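Local atomic coordinates of transcriptional regulator of the TetR/AcrR family (Thermobifida fusca YX, PDB entry 3DCF), a protein that probably binds DNA through an N-terminal helix-turn-helix and regulates transcription as a TetR/AcrR-type repressor. Residues 92-97 with 109-114; 154-159 with 172-177. All coordinates share one frame; numbering follows the deposited sequence.

Contact 1: residues 92-97 with 109-114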
loop_
_atom_site.group_PDB
_atom_site.type_symbol
_atom_site.label_atom_id
_atom_site.label_comp_id
_atom_site.label_asym_id
_atom_site.label_seq_id
_atom_site.Cartn_x
_atom_site.Cartn_y
_atom_site.Cartn_z
ATOM N N GLU A 92 15.329 -15.221 -4.340
ATOM C CA GLU A 92 15.915 -16.595 -4.257
ATOM C C GLU A 92 15.337 -17.389 -3.074
ATOM O O GLU A 92 15.080 -18.580 -3.195
ATOM C CB GLU A 92 17.446 -16.591 -4.153
ATOM C CG GLU A 92 18.180 -16.266 -5.457
ATOM C CD GLU A 92 19.712 -16.384 -5.352
ATOM O OE1 GLU A 92 20.226 -17.120 -4.470
ATOM O OE2 GLU A 92 20.407 -15.749 -6.176
ATOM N N ARG A 93 15.173 -16.719 -1.932
ATOM C CA ARG A 93 14.518 -17.310 -0.754
ATOM C C ARG A 93 13.039 -17.599 -1.010
ATOM O O ARG A 93 12.488 -18.519 -0.420
ATOM C CB ARG A 93 14.668 -16.419 0.477
ATOM C CG ARG A 93 16.122 -16.270 0.921
ATOM C CD ARG A 93 16.256 -15.642 2.293
ATOM N NE ARG A 93 15.591 -14.339 2.397
ATOM C CZ ARG A 93 16.087 -13.154 2.014
ATOM N NH1 ARG A 93 17.294 -13.038 1.453
ATOM N NH2 ARG A 93 15.336 -12.054 2.176
ATOM N N PHE A 94 12.419 -16.825 -1.907
ATOM C CA PHE A 94 11.014 -17.007 -2.308
ATOM C C PHE A 94 10.871 -18.264 -3.205
ATOM O O PHE A 94 10.011 -19.125 -2.939
ATOM C CB PHE A 94 10.501 -15.744 -3.024
ATOM C CG PHE A 94 9.035 -15.492 -2.852
ATOM C CD1 PHE A 94 8.557 -14.974 -1.646
ATOM C CD2 PHE A 94 8.131 -15.730 -3.892
ATOM C CE1 PHE A 94 7.191 -14.707 -1.457
ATOM C CE2 PHE A 94 6.747 -15.471 -3.716
ATOM C CZ PHE A 94 6.281 -14.954 -2.491
ATOM N N HIS A 95 11.712 -18.364 -4.246
ATOM C CA HIS A 95 11.737 -19.539 -5.168
ATOM C C HIS A 95 11.976 -20.878 -4.459
ATOM O O HIS A 95 11.286 -21.863 -4.762
ATOM C CB HIS A 95 12.799 -19.399 -6.286
ATOM C CG HIS A 95 12.320 -18.682 -7.511
ATOM N ND1 HIS A 95 12.678 -17.384 -7.814
ATOM C CD2 HIS A 95 11.524 -19.101 -8.527
ATOM C CE1 HIS A 95 12.114 -17.030 -8.956
ATOM N NE2 HIS A 95 11.407 -18.052 -9.408
ATOM N N ALA A 96 12.962 -20.891 -3.546
ATOM C CA ALA A 96 13.343 -22.072 -2.749
ATOM C C ALA A 96 12.157 -22.667 -1.970
ATOM O O ALA A 96 11.947 -23.879 -2.005
ATOM C CB ALA A 96 14.487 -21.724 -1.790
ATOM N N ILE A 97 11.382 -21.798 -1.313
ATOM C CA ILE A 97 10.175 -22.184 -0.553
ATOM C C ILE A 97 9.069 -22.681 -1.490
ATOM O O ILE A 97 8.468 -23.717 -1.219
ATOM C CB ILE A 97 9.623 -21.009 0.317
ATOM C CG1 ILE A 97 10.631 -20.611 1.404
ATOM C CG2 ILE A 97 8.316 -21.394 1.000
ATOM C CD1 ILE A 97 10.296 -19.299 2.121
ATOM N N HIS A 109 1.552 -20.244 3.047
ATOM C CA HIS A 109 1.772 -19.740 4.404
ATOM C C HIS A 109 3.241 -19.386 4.664
ATOM O O HIS A 109 3.534 -18.279 5.160
ATOM C CB HIS A 109 1.254 -20.725 5.452
ATOM C CG HIS A 109 1.573 -20.326 6.860
ATOM N ND1 HIS A 109 0.831 -19.396 7.561
ATOM C CD2 HIS A 109 2.570 -20.721 7.693
ATOM C CE1 HIS A 109 1.355 -19.236 8.766
ATOM N NE2 HIS A 109 2.409 -20.031 8.873
ATOM N N ALA A 110 4.142 -20.316 4.331
ATOM C CA ALA A 110 5.594 -20.107 4.495
ATOM C C ALA A 110 6.087 -18.885 3.710
ATOM O O ALA A 110 6.921 -18.141 4.214
ATOM C CB ALA A 110 6.371 -21.352 4.064
ATOM N N LEU A 111 5.577 -18.696 2.491
ATOM C CA LEU A 111 5.926 -17.532 1.641
ATOM C C LEU A 111 5.519 -16.186 2.270
ATOM O O LEU A 111 6.289 -15.225 2.193
ATOM C CB LEU A 111 5.304 -17.651 0.231
ATOM C CG LEU A 111 5.848 -18.719 -0.732
ATOM C CD1 LEU A 111 4.901 -18.882 -1.940
ATOM C CD2 LEU A 111 7.270 -18.387 -1.166
ATOM N N LEU A 112 4.333 -16.135 2.887
ATOM C CA LEU A 112 3.828 -14.918 3.555
ATOM C C LEU A 112 4.625 -14.515 4.807
ATOM O O LEU A 112 4.857 -13.318 5.038
ATOM C CB LEU A 112 2.336 -15.058 3.896
ATOM C CG LEU A 112 1.387 -15.067 2.686
ATOM C CD1 LEU A 112 -0.052 -15.467 3.107
ATOM C CD2 LEU A 112 1.387 -13.710 1.944
ATOM N N VAL A 113 5.016 -15.509 5.618
ATOM C CA VAL A 113 5.848 -15.285 6.828
ATOM C C VAL A 113 7.220 -14.741 6.407
ATOM O O VAL A 113 7.744 -13.817 7.025
ATOM C CB VAL A 113 6.081 -16.595 7.641
ATOM C CG1 VAL A 113 7.063 -16.354 8.802
ATOM C CG2 VAL A 113 4.756 -17.183 8.146
ATOM N N GLU A 114 7.786 -15.347 5.364
ATOM C CA GLU A 114 9.071 -14.930 4.782
ATOM C C GLU A 114 8.999 -13.521 4.180
ATOM O O GLU A 114 9.884 -12.715 4.427
ATOM C CB GLU A 114 9.516 -15.945 3.703
ATOM C CG GLU A 114 10.779 -15.592 2.901
ATOM C CD GLU A 114 11.955 -15.203 3.783
ATOM O OE1 GLU A 114 12.287 -15.942 4.728
ATOM O OE2 GLU A 114 12.540 -14.140 3.534
#

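Contact 2: residues 154-159 with 172-177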
loop_
_atom_site.group_PDB
_atom_site.type_symbol
_atom_site.label_atom_id
_atom_site.label_comp_id
_atom_site.label_asym_id
_atom_site.label_seq_id
_atom_site.Cartn_x
_atom_site.Cartn_y
_atom_site.Cartn_z
ATOM N N ILE A 154 4.709 -16.730 -9.148
ATOM C CA ILE A 154 5.035 -17.899 -8.294
ATOM C C ILE A 154 3.853 -18.210 -7.362
ATOM O O ILE A 154 3.424 -19.361 -7.256
ATOM C CB ILE A 154 6.323 -17.687 -7.421
ATOM C CG1 ILE A 154 7.592 -17.600 -8.280
ATOM C CG2 ILE A 154 6.518 -18.842 -6.448
ATOM C CD1 ILE A 154 8.794 -17.042 -7.536
HETATM N N MSE A 155 3.333 -17.170 -6.710
HETATM C CA MSE A 155 2.188 -17.315 -5.827
HETATM C C MSE A 155 0.861 -17.560 -6.572
HETATM O O MSE A 155 0.007 -18.274 -6.043
HETATM C CB MSE A 155 2.094 -16.129 -4.873
HETATM C CG MSE A 155 0.933 -16.235 -3.915
HETATM SE SE MSE A 155 1.188 -15.288 -2.270
HETATM C CE MSE A 155 2.724 -16.321 -1.568
ATOM N N GLN A 156 0.682 -16.966 -7.762
ATOM C CA GLN A 156 -0.546 -17.174 -8.577
ATOM C C GLN A 156 -0.763 -18.642 -8.912
ATOM O O GLN A 156 -1.857 -19.173 -8.668
ATOM C CB GLN A 156 -0.549 -16.380 -9.894
ATOM C CG GLN A 156 -1.063 -14.962 -9.776
ATOM C CD GLN A 156 -1.063 -14.209 -11.108
ATOM O OE1 GLN A 156 -0.723 -14.759 -12.167
ATOM N NE2 GLN A 156 -1.445 -12.938 -11.056
ATOM N N ARG A 157 0.273 -19.269 -9.478
ATOM C CA ARG A 157 0.235 -20.702 -9.845
ATOM C C ARG A 157 -0.024 -21.595 -8.627
ATOM O O ARG A 157 -0.819 -22.539 -8.701
ATOM C CB ARG A 157 1.536 -21.136 -10.536
ATOM C CG ARG A 157 1.777 -20.463 -11.893
ATOM C CD ARG A 157 2.998 -21.056 -12.627
ATOM N NE ARG A 157 4.274 -20.812 -11.935
ATOM C CZ ARG A 157 5.082 -19.756 -12.104
ATOM N NH1 ARG A 157 4.797 -18.762 -12.958
ATOM N NH2 ARG A 157 6.211 -19.688 -11.390
ATOM N N LEU A 158 0.608 -21.234 -7.509
ATOM C CA LEU A 158 0.516 -21.963 -6.239
ATOM C C LEU A 158 -0.894 -21.841 -5.600
ATOM O O LEU A 158 -1.360 -22.794 -4.958
ATOM C CB LEU A 158 1.629 -21.480 -5.275
ATOM C CG LEU A 158 2.338 -22.468 -4.375
ATOM C CD1 LEU A 158 3.044 -23.514 -5.242
ATOM C CD2 LEU A 158 3.362 -21.727 -3.496
ATOM N N TYR A 159 -1.558 -20.684 -5.761
ATOM C CA TYR A 159 -2.927 -20.482 -5.239
ATOM C C TYR A 159 -3.959 -21.286 -6.075
ATOM O O TYR A 159 -4.926 -21.808 -5.506
ATOM C CB TYR A 159 -3.308 -18.988 -5.137
ATOM C CG TYR A 159 -4.524 -18.748 -4.259
ATOM C CD1 TYR A 159 -5.828 -18.832 -4.780
ATOM C CD2 TYR A 159 -4.384 -18.450 -2.904
ATOM C CE1 TYR A 159 -6.961 -18.626 -3.967
ATOM C CE2 TYR A 159 -5.516 -18.239 -2.077
ATOM C CZ TYR A 159 -6.803 -18.332 -2.619
ATOM O OH TYR A 159 -7.921 -18.131 -1.825
ATOM N N ASP A 172 -10.498 -15.877 -7.274
ATOM C CA ASP A 172 -9.544 -15.713 -8.376
ATOM C C ASP A 172 -8.101 -15.625 -7.823
ATOM O O ASP A 172 -7.871 -14.842 -6.905
ATOM C CB ASP A 172 -9.901 -14.452 -9.185
ATOM C CG ASP A 172 -8.920 -14.169 -10.312
ATOM O OD1 ASP A 172 -7.908 -13.490 -10.051
ATOM O OD2 ASP A 172 -9.183 -14.604 -11.455
ATOM N N PRO A 173 -7.149 -16.442 -8.340
ATOM C CA PRO A 173 -5.729 -16.406 -7.898
ATOM C C PRO A 173 -5.047 -15.031 -7.892
ATOM O O PRO A 173 -4.287 -14.731 -6.957
ATOM C CB PRO A 173 -5.019 -17.316 -8.912
ATOM C CG PRO A 173 -6.035 -18.246 -9.368
ATOM C CD PRO A 173 -7.342 -17.484 -9.369
ATOM N N THR A 174 -5.322 -14.219 -8.920
ATOM C CA THR A 174 -4.744 -12.874 -9.030
ATOM C C THR A 174 -5.212 -11.959 -7.897
ATOM O O THR A 174 -4.401 -11.223 -7.346
ATOM C CB THR A 174 -5.046 -12.206 -10.396
ATOM O OG1 THR A 174 -4.807 -13.150 -11.443
ATOM C CG2 THR A 174 -4.172 -10.970 -10.605
ATOM N N VAL A 175 -6.500 -12.025 -7.551
ATOM C CA VAL A 175 -7.083 -11.213 -6.455
ATOM C C VAL A 175 -6.558 -11.632 -5.075
ATOM O O VAL A 175 -6.253 -10.767 -4.250
ATOM C CB VAL A 175 -8.639 -11.271 -6.434
ATOM C CG1 VAL A 175 -9.224 -10.475 -5.222
ATOM C CG2 VAL A 175 -9.203 -10.754 -7.752
ATOM N N ALA A 176 -6.474 -12.946 -4.832
ATOM C CA ALA A 176 -5.948 -13.470 -3.569
ATOM C C ALA A 176 -4.494 -13.059 -3.392
ATOM O O ALA A 176 -4.159 -12.468 -2.380
ATOM C CB ALA A 176 -6.084 -15.005 -3.490
ATOM N N THR A 177 -3.673 -13.330 -4.409
ATOM C CA THR A 177 -2.221 -13.032 -4.413
ATOM C C THR A 177 -1.886 -11.543 -4.146
ATOM O O THR A 177 -1.049 -11.253 -3.279
ATOM C CB THR A 177 -1.565 -13.534 -5.740
ATOM O OG1 THR A 177 -1.862 -14.925 -5.896
ATOM C CG2 THR A 177 -0.033 -13.311 -5.779
#

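Contact 1: residues 92-97 with 109-114
Phe94 meets Leu111, and Arg93 meets Glu114, where the C-terminal part of helix 75-98 runs back against helix 104-121. The two are successive helices of the all-helical TetR-type fold, packed as an antiparallel pair at 163°, their short segments 9.8 Å apart.

The apolar part turns on Leu111. Its CD2 sits over the centre of the Phe94 ring, 3.5 Å from the centroid and 6° off the normal, a CH-pi contact in which the methyl is nearly equidistant from all six ring carbons. Leu111 CD2 also touches Ile97 CB at 3.8 Å. Ile97 divides its branches: CG2, anti to the backbone N, meets Ala110 CB at 3.6 Å, whereas CD1 lies against CB and CG of Glu114. Tyr151 of helix 138-164 meets the Phe94 ring edge-to-face. An alanine in place of Phe94 would probably open a gap beneath Leu111 CD2 and leave Tyr151 without its aromatic partner.

The polar part is one salt bridge, between the exposed Arg93 and the buried Glu114. Arg93 NE donates to Glu114 OE2 over 3.3 Å, almost straight and in the guanidinium plane, yet arrives from above the carboxylate plane. The other carboxylate oxygen, Glu114 OE1, pairs with NH2 of Arg117 on its own helix, so two arginines hold the group, one at each oxygen.

Contact 2: residues 154-159 with 172-177
This is a helix-helix packing contact, largely apolar, between Met155, Gln156 and Tyr159 on the long helix 138-164 and the N-terminal end of helix 173-185, next to the second subunit. The segments cross at 121°.

Tyr159 supplies the main apolar contact. Ala176 CB stands over the centre of its ring, 3.6 Å from the centroid, in a CH-pi contact, and the hydroxyl OH is hydrogen-bonded to Leu169 O. Pro173 CB rests on Gln156 O at 3.7 Å. Met155, a selenomethionine, slides past Thr177 in the opposite direction, its CB and CG each 3.6 Å from Thr177 CG2, and the end of its chain, bent at chi3, leads away from helix 173-185. Gln156 extends beyond CG and brings NE2 close to Thr174 OG1, but the angle is too poor for a hydrogen bond.

Within the turn, Thr177 OG1 lies beside its backbone N and donates to Pro173 O at 2.7 Å. Thr177 N reaches that oxygen from the opposite face of the carbonyl plane. Asp172 OD1 accepts from Val175 N at 3.2 Å and weakly from Thr174 N, while OD2 forms a salt bridge with Arg196 of the second subunit. An Asp-capped, proline-started helix end thus packs on helix 138-164 within the all-helical C-terminal domain of the TetR-type fold.

In the fold
Both contacts are partly buried, but contact 1 lies deeper: its centre is about 11 Å from the centre of the chain, that of contact 2 about 18 Å. They share no helix, yet they touch: Leu111 CD1 packs on Met155 CE at 3.4 Å and on Leu158 CD2, so helix 138-164 bears on contact 1 while also carrying half of contact 2. Each places a methyl over an aromatic face. Their polar chemistry differs: contact 1 has a charged pair spanning its two helices, whereas no hydrogen bond crosses contact 2, whose aspartate caps a helix and pairs with the second subunit. That subunit reaches contact 1 through Tyr214, which packs on His109 and Leu112.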